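Local coordinates for polyguluronate lyase (Corynebacterium sp., PDB 1UAI), which probably cleaves poly(alpha-L-guluronate) regions of alginate as a lyase, using a jellyroll beta-sandwich fold, at residues 102-107 with 211-216; 111-116 with 192-197; 42-47 with 55-60. All blocks are in the same frame, centred on the assembly; numbering follows the deposited sequence.

All three contacts are antiparallel strand pairings in one jellyroll beta-sandwich. Contacts 1 and 3 belong to the same sheet, where strands 211-223 and 54-59 are neighbours: contact 1 joins inner strands and is buried, while contact 3 adds the outermost strand 45-47 and is partly buried. Contact 2, also buried, lies in the opposing sheet, nearest the chain centre, and is nested within the loop closed by contact 1. It rests on backbone bonds, with L113 on one face and V114, Y195 and the carbons of Q197 on the other. Contacts 1 and 3 carry side-chain amide bonds outward, where Q213 OE1 meets R57 NE; contact 1 adds an H105/Y211 stack there, while contact 3 turns F45 and F56 inward.

Contact 1 (102-107 with 211-216); sequences AFNHLP and YGQVSL
A102, F103 and H105 pair antiparallel with S215, V214 and Q213, the strand axes coming within 4.6 Å at an angle of 146°, and a classic beta bulge sets N104 and H105 together against Q213. The Q213 carbonyl takes N104 N at 2.8 Å and H105 N only weakly.

The bulge brings the N104 side chain over the partner strand, where its OD1 accepts two bonds: S215 OG sits 2.7 Å from N104 OD1, tilted somewhat from the carbonyl plane, and Q213 NE2 comes in at 3.2 Å from above that plane. The two amides are turned steeply to each other. Each has a second attachment, N104 ND2 to N155 and Q213 OE1 to R57.

Further along, the H105 ring lies over one face of Y211 in an offset stack with planes 19° apart, Y211 CE1 approaching H105 CG to 3.3 Å. Y211 CG sits between the backbone N and the carbonyl carbon (chi1 63°), which starts the ring back toward H105. In its own ring plane H105 ND1 donates to the Y211 backbone O at 2.9 Å, so one residue grips both ring and main chain of its partner.

On the side facing the second sheet, V214 CG2 meets F103 CD1 at 3.7 Å. The two faces thus differ in chemistry: a directional polar and aromatic network fixes the side-chain rotations on one, and apolar packing within the sandwich serves the other.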
# COMPACT_ATOMS: atom_id res chain seq x y z
N ALA A 102 3.78 6.87 6.71
CA ALA A 102 4.00 8.25 6.35
C ALA A 102 4.35 8.27 4.87
O ALA A 102 5.05 7.38 4.37
CB ALA A 102 5.15 8.85 7.16
N PHE A 103 3.83 9.27 4.15
CA PHE A 103 4.16 9.44 2.74
C PHE A 103 5.41 10.32 2.81
O PHE A 103 5.39 11.38 3.43
CB PHE A 103 3.03 10.17 2.01
CG PHE A 103 1.75 9.38 1.90
CD1 PHE A 103 1.56 8.48 0.85
CD2 PHE A 103 0.73 9.54 2.83
CE1 PHE A 103 0.38 7.75 0.74
CE2 PHE A 103 -0.46 8.82 2.72
CZ PHE A 103 -0.64 7.93 1.68
N ASN A 104 6.49 9.88 2.17
CA ASN A 104 7.76 10.61 2.21
C ASN A 104 8.14 11.39 0.97
O ASN A 104 8.86 12.39 1.05
CB ASN A 104 8.94 9.66 2.46
CG ASN A 104 8.72 8.71 3.61
OD1 ASN A 104 8.85 7.49 3.45
ND2 ASN A 104 8.42 9.25 4.79
N HIS A 105 7.66 10.94 -0.18
CA HIS A 105 8.06 11.57 -1.43
C HIS A 105 6.98 11.36 -2.47
O HIS A 105 6.31 10.33 -2.48
CB HIS A 105 9.37 10.89 -1.88
CG HIS A 105 10.26 11.75 -2.71
ND1 HIS A 105 10.13 11.85 -4.08
CD2 HIS A 105 11.34 12.51 -2.38
CE1 HIS A 105 11.09 12.63 -4.56
NE2 HIS A 105 11.83 13.04 -3.55
N LEU A 106 6.83 12.34 -3.36
CA LEU A 106 5.82 12.27 -4.40
C LEU A 106 6.43 12.49 -5.77
O LEU A 106 7.42 13.21 -5.91
CB LEU A 106 4.75 13.34 -4.17
CG LEU A 106 3.89 13.17 -2.91
CD1 LEU A 106 3.07 14.43 -2.68
CD2 LEU A 106 2.99 11.95 -3.07
N PRO A 107 5.86 11.86 -6.81
CA PRO A 107 6.40 12.04 -8.15
C PRO A 107 6.13 13.46 -8.65
O PRO A 107 5.25 14.16 -8.13
CB PRO A 107 5.66 10.98 -8.97
CG PRO A 107 4.35 10.84 -8.25
CD PRO A 107 4.76 10.88 -6.80
N TYR A 211 10.02 9.74 -7.94
CA TYR A 211 9.30 8.65 -7.30
C TYR A 211 8.37 8.97 -6.14
O TYR A 211 8.36 10.07 -5.60
CB TYR A 211 10.34 7.65 -6.78
CG TYR A 211 11.26 8.24 -5.72
CD1 TYR A 211 10.89 8.29 -4.38
CD2 TYR A 211 12.50 8.78 -6.08
CE1 TYR A 211 11.73 8.85 -3.41
CE2 TYR A 211 13.35 9.35 -5.12
CZ TYR A 211 12.96 9.38 -3.79
OH TYR A 211 13.79 9.93 -2.84
N GLY A 212 7.59 7.95 -5.79
CA GLY A 212 6.71 8.03 -4.65
C GLY A 212 7.33 7.10 -3.62
O GLY A 212 7.91 6.07 -3.98
N GLN A 213 7.24 7.47 -2.35
CA GLN A 213 7.79 6.64 -1.29
C GLN A 213 6.93 6.72 -0.05
O GLN A 213 6.42 7.79 0.31
CB GLN A 213 9.22 7.08 -0.93
CG GLN A 213 9.82 6.32 0.25
CD GLN A 213 11.26 6.69 0.51
OE1 GLN A 213 12.12 6.52 -0.36
NE2 GLN A 213 11.54 7.21 1.70
N VAL A 214 6.76 5.57 0.60
CA VAL A 214 5.97 5.45 1.82
C VAL A 214 6.79 4.65 2.83
O VAL A 214 7.50 3.71 2.46
CB VAL A 214 4.65 4.68 1.56
CG1 VAL A 214 3.95 4.38 2.87
CG2 VAL A 214 3.75 5.49 0.64
N SER A 215 6.70 5.03 4.10
CA SER A 215 7.38 4.31 5.17
C SER A 215 6.29 3.70 6.04
O SER A 215 5.37 4.39 6.48
CB SER A 215 8.26 5.25 5.99
OG SER A 215 9.42 5.63 5.27
N LEU A 216 6.41 2.40 6.28
CA LEU A 216 5.44 1.66 7.08
C LEU A 216 6.05 1.29 8.42
O LEU A 216 7.07 0.59 8.48
CB LEU A 216 5.03 0.41 6.30
CG LEU A 216 3.82 -0.41 6.75
CD1 LEU A 216 2.59 0.47 6.84
CD2 LEU A 216 3.59 -1.54 5.75

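Contact 2 (111-116 with 192-197); sequences PHLVGA and AGAYTQ
V114 and Y195 form the central pair of an antiparallel strand pairing in the larger sheet of the jellyroll, where strand 112-119 runs beside the GAYTQ end of the YFKAGAYTQ sequence, a signature of this lyase family. The axes of 112-116 and 194-196 approach to 4.7 Å at 154°. V114 N reaches Y195 O at 2.9 Å and Y195 N returns a bond to V114 O at 3.0 Å, while Q197 N bonds H112 O at one end and G193 N reaches G115 O at 3.2 Å at the other.

Between V114 and A116 the register slips by one residue, a beta bulge, and the partner chain turns a corner at G193. With phi at 151°, G193 adopts a conformation in which a CB would press on the preceding carbonyl. G115 CA comes close to G193 O, a CH-O contact across the corner.

Side chains alternate between the faces. L113 CG stands anti to the backbone N (chi1 176°), and the branch CD1 comes back over the partner backbone, 3.6 Å from Y195 O and near A194 CB. On the reverse face V114 CB packs on Y195 CB at 3.9 Å, and V114 CG2 touches Q197 CG at 3.8 Å; the Y195 ring extends away to a cation-pi contact with R72.

The L113 face looks into the sandwich, meeting F103 and V214 of the opposing sheet, and T196 OG1 bonds the carbonyl of A58 there. Strand 124-131 flanks strand 112-119, bonding its backbone at L113, G115 and A116.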
# COMPACT_ATOMS: atom_id res chain seq x y z
N PRO A 111 1.65 14.48 -8.52
CA PRO A 111 2.04 14.04 -7.18
C PRO A 111 1.00 13.17 -6.48
O PRO A 111 0.49 13.54 -5.41
CB PRO A 111 2.28 15.36 -6.46
CG PRO A 111 1.18 16.21 -7.02
CD PRO A 111 1.21 15.89 -8.51
N HIS A 112 0.72 12.01 -7.06
CA HIS A 112 -0.29 11.09 -6.55
C HIS A 112 0.34 9.78 -6.08
O HIS A 112 1.12 9.16 -6.81
CB HIS A 112 -1.32 10.81 -7.64
CG HIS A 112 -2.02 12.04 -8.15
ND1 HIS A 112 -2.94 11.99 -9.17
CD2 HIS A 112 -1.94 13.33 -7.77
CE1 HIS A 112 -3.40 13.20 -9.40
NE2 HIS A 112 -2.82 14.04 -8.56
N LEU A 113 -0.04 9.34 -4.89
CA LEU A 113 0.53 8.13 -4.30
C LEU A 113 -0.47 7.42 -3.38
O LEU A 113 -1.11 8.06 -2.55
CB LEU A 113 1.79 8.53 -3.52
CG LEU A 113 2.57 7.51 -2.71
CD1 LEU A 113 3.04 6.37 -3.60
CD2 LEU A 113 3.76 8.20 -2.07
N VAL A 114 -0.58 6.10 -3.53
CA VAL A 114 -1.49 5.30 -2.71
C VAL A 114 -0.68 4.51 -1.67
O VAL A 114 0.30 3.84 -2.02
CB VAL A 114 -2.31 4.34 -3.62
CG1 VAL A 114 -3.06 3.33 -2.79
CG2 VAL A 114 -3.28 5.16 -4.47
N GLY A 115 -1.10 4.59 -0.41
CA GLY A 115 -0.36 3.93 0.66
C GLY A 115 -0.98 2.73 1.36
O GLY A 115 -0.31 2.06 2.14
N ALA A 116 -2.26 2.47 1.11
CA ALA A 116 -2.93 1.33 1.71
C ALA A 116 -4.23 1.12 0.98
O ALA A 116 -4.83 2.07 0.48
CB ALA A 116 -3.19 1.57 3.19
N ALA A 192 -0.60 -2.70 1.38
CA ALA A 192 0.04 -1.56 2.03
C ALA A 192 1.44 -1.38 1.46
O ALA A 192 2.16 -2.36 1.25
CB ALA A 192 0.11 -1.77 3.53
N GLY A 193 1.82 -0.13 1.21
CA GLY A 193 3.13 0.16 0.65
C GLY A 193 3.10 1.42 -0.18
O GLY A 193 2.39 2.37 0.17
N ALA A 194 3.86 1.44 -1.27
CA ALA A 194 3.91 2.60 -2.15
C ALA A 194 3.44 2.24 -3.56
O ALA A 194 4.15 1.56 -4.30
CB ALA A 194 5.32 3.16 -2.21
N TYR A 195 2.25 2.69 -3.92
CA TYR A 195 1.69 2.44 -5.24
C TYR A 195 1.62 3.82 -5.89
O TYR A 195 0.69 4.60 -5.67
CB TYR A 195 0.30 1.80 -5.09
CG TYR A 195 -0.40 1.42 -6.37
CD1 TYR A 195 0.30 1.20 -7.55
CD2 TYR A 195 -1.78 1.23 -6.38
CE1 TYR A 195 -0.36 0.80 -8.72
CE2 TYR A 195 -2.45 0.84 -7.53
CZ TYR A 195 -1.73 0.62 -8.70
OH TYR A 195 -2.39 0.22 -9.83
N THR A 196 2.66 4.13 -6.67
CA THR A 196 2.80 5.42 -7.32
C THR A 196 1.87 5.62 -8.50
O THR A 196 1.97 4.90 -9.50
CB THR A 196 4.27 5.61 -7.73
OG1 THR A 196 5.09 5.51 -6.55
CG2 THR A 196 4.50 6.97 -8.38
N GLN A 197 0.98 6.60 -8.39
CA GLN A 197 0.00 6.88 -9.42
C GLN A 197 0.50 7.81 -10.51
O GLN A 197 -0.12 8.83 -10.83
CB GLN A 197 -1.27 7.44 -8.79
CG GLN A 197 -1.86 6.56 -7.69
CD GLN A 197 -2.14 5.14 -8.16
OE1 GLN A 197 -1.49 4.19 -7.72
NE2 GLN A 197 -3.10 5.00 -9.07

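Contact 3 (42-47 with 55-60); sequences APWFQV and QFRAAV
Q46 and Q55 are the hydrogen-bonded pair of a beta hairpin in which strand 45-47, an outermost strand of the seven-stranded sheet, runs antiparallel to 54-59. Q55 N bonds Q46 O at 2.7 Å and Q46 N bonds Q55 O; beyond them W44 O takes R57 N at 2.9 Å and, outside the hairpin, the hydroxyl of S73.

Among the polar side chains, Q55 NE2 reaches back to P43 O at 2.9 Å, nearly straight at 170° and on a lone pair of that carbonyl. The Q46 chain starts with CG between the backbone N and carbonyl carbon (chi1 63°) and lies alongside Q55, their amides stacked. Q46 NE2 is turned to its own neighbour, V47 O.

The remaining packing falls in two places. F45 and F56 point the same way on the inner side of the sheet, F45 CD1 and F56 CE1 3.5 Å apart, with ring planes at an oblique 49°; S73 touches both. At the other end P43, which follows a cis peptide bond, sets CB 3.7 Å from R57 NH1 over one face of the guanidinium, while its CD covers a face of the W44 ring. W44 CZ3 packs on R57 CD at 3.8 Å.

R57 is held from several sides: its CG and CD touch the W44 rim at CE3 and CZ3, NE has Q213 as partner, and Y211 gives a cation-pi contact that probably helps accommodate the positive charge. Its backbone O, 3.3 Å from W44 CE3 at the indole edge, is buried with no hydrogen-bond partner, probably a polar cost within an otherwise well-bonded hairpin.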
# COMPACT_ATOMS: atom_id res chain seq x y z
N ALA A 42 17.39 -2.44 -2.03
CA ALA A 42 17.48 -0.99 -1.92
C ALA A 42 17.40 -0.33 -3.29
O ALA A 42 18.00 -0.81 -4.25
CB ALA A 42 18.77 -0.60 -1.22
N PRO A 43 16.70 0.81 -3.39
CA PRO A 43 15.97 1.52 -2.33
C PRO A 43 14.47 1.21 -2.31
O PRO A 43 13.73 1.78 -1.51
CB PRO A 43 16.21 2.97 -2.70
CG PRO A 43 16.06 2.92 -4.20
CD PRO A 43 16.85 1.67 -4.57
N TRP A 44 14.04 0.29 -3.17
CA TRP A 44 12.62 -0.03 -3.32
C TRP A 44 11.91 -0.71 -2.16
O TRP A 44 10.73 -0.45 -1.92
CB TRP A 44 12.43 -0.89 -4.57
CG TRP A 44 13.37 -0.53 -5.68
CD1 TRP A 44 14.31 -1.34 -6.24
CD2 TRP A 44 13.49 0.74 -6.32
NE1 TRP A 44 15.02 -0.65 -7.19
CE2 TRP A 44 14.54 0.63 -7.27
CE3 TRP A 44 12.83 1.96 -6.20
CZ2 TRP A 44 14.93 1.69 -8.08
CZ3 TRP A 44 13.22 3.03 -7.01
CH2 TRP A 44 14.26 2.88 -7.93
N PHE A 45 12.61 -1.59 -1.45
CA PHE A 45 12.03 -2.33 -0.34
C PHE A 45 13.16 -2.65 0.62
O PHE A 45 13.91 -3.61 0.43
CB PHE A 45 11.41 -3.62 -0.88
CG PHE A 45 10.80 -4.50 0.17
CD1 PHE A 45 9.67 -4.09 0.88
CD2 PHE A 45 11.34 -5.75 0.44
CE1 PHE A 45 9.10 -4.92 1.84
CE2 PHE A 45 10.78 -6.59 1.41
CZ PHE A 45 9.65 -6.17 2.11
N GLN A 46 13.28 -1.84 1.67
CA GLN A 46 14.36 -2.00 2.63
C GLN A 46 13.98 -1.40 3.97
O GLN A 46 12.98 -0.69 4.09
CB GLN A 46 15.59 -1.24 2.13
CG GLN A 46 15.34 0.27 2.02
CD GLN A 46 16.59 1.08 1.78
OE1 GLN A 46 17.09 1.17 0.66
NE2 GLN A 46 17.12 1.67 2.85
N VAL A 47 14.77 -1.70 5.00
CA VAL A 47 14.54 -1.10 6.30
C VAL A 47 15.02 0.34 6.08
O VAL A 47 16.00 0.55 5.36
CB VAL A 47 15.41 -1.75 7.40
CG1 VAL A 47 15.26 -0.98 8.71
CG2 VAL A 47 15.00 -3.20 7.60
N GLN A 55 10.84 1.02 4.25
CA GLN A 55 10.78 1.98 3.17
C GLN A 55 10.34 1.29 1.88
O GLN A 55 10.94 0.30 1.46
CB GLN A 55 12.16 2.61 2.96
CG GLN A 55 12.31 3.43 1.69
CD GLN A 55 13.68 4.08 1.60
OE1 GLN A 55 14.06 4.86 2.47
NE2 GLN A 55 14.43 3.75 0.55
N PHE A 56 9.28 1.82 1.28
CA PHE A 56 8.74 1.32 0.01
C PHE A 56 8.88 2.47 -0.98
O PHE A 56 8.39 3.57 -0.73
CB PHE A 56 7.26 0.98 0.13
CG PHE A 56 6.96 -0.20 1.01
CD1 PHE A 56 6.89 -1.48 0.47
CD2 PHE A 56 6.70 -0.02 2.36
CE1 PHE A 56 6.56 -2.57 1.28
CE2 PHE A 56 6.37 -1.10 3.17
CZ PHE A 56 6.29 -2.38 2.63
N ARG A 57 9.55 2.22 -2.11
CA ARG A 57 9.73 3.25 -3.12
C ARG A 57 9.44 2.71 -4.50
O ARG A 57 9.85 1.60 -4.84
CB ARG A 57 11.17 3.80 -3.08
CG ARG A 57 11.42 4.92 -4.09
CD ARG A 57 12.88 5.38 -4.10
NE ARG A 57 13.30 5.91 -2.81
CZ ARG A 57 14.50 6.43 -2.58
NH1 ARG A 57 15.40 6.49 -3.56
NH2 ARG A 57 14.81 6.88 -1.37
N ALA A 58 8.71 3.49 -5.30
CA ALA A 58 8.38 3.12 -6.67
C ALA A 58 8.48 4.38 -7.54
O ALA A 58 7.74 5.34 -7.34
CB ALA A 58 6.98 2.53 -6.75
N ALA A 59 9.41 4.35 -8.49
CA ALA A 59 9.64 5.47 -9.39
C ALA A 59 8.72 5.40 -10.60
O ALA A 59 8.23 4.33 -10.95
CB ALA A 59 11.10 5.49 -9.84
N VAL A 60 8.51 6.54 -11.26
CA VAL A 60 7.62 6.60 -12.41
C VAL A 60 8.01 5.72 -13.58
O VAL A 60 7.17 5.38 -14.41
CB VAL A 60 7.45 8.06 -12.91
CG1 VAL A 60 6.94 8.93 -11.77
CG2 VAL A 60 8.77 8.59 -13.46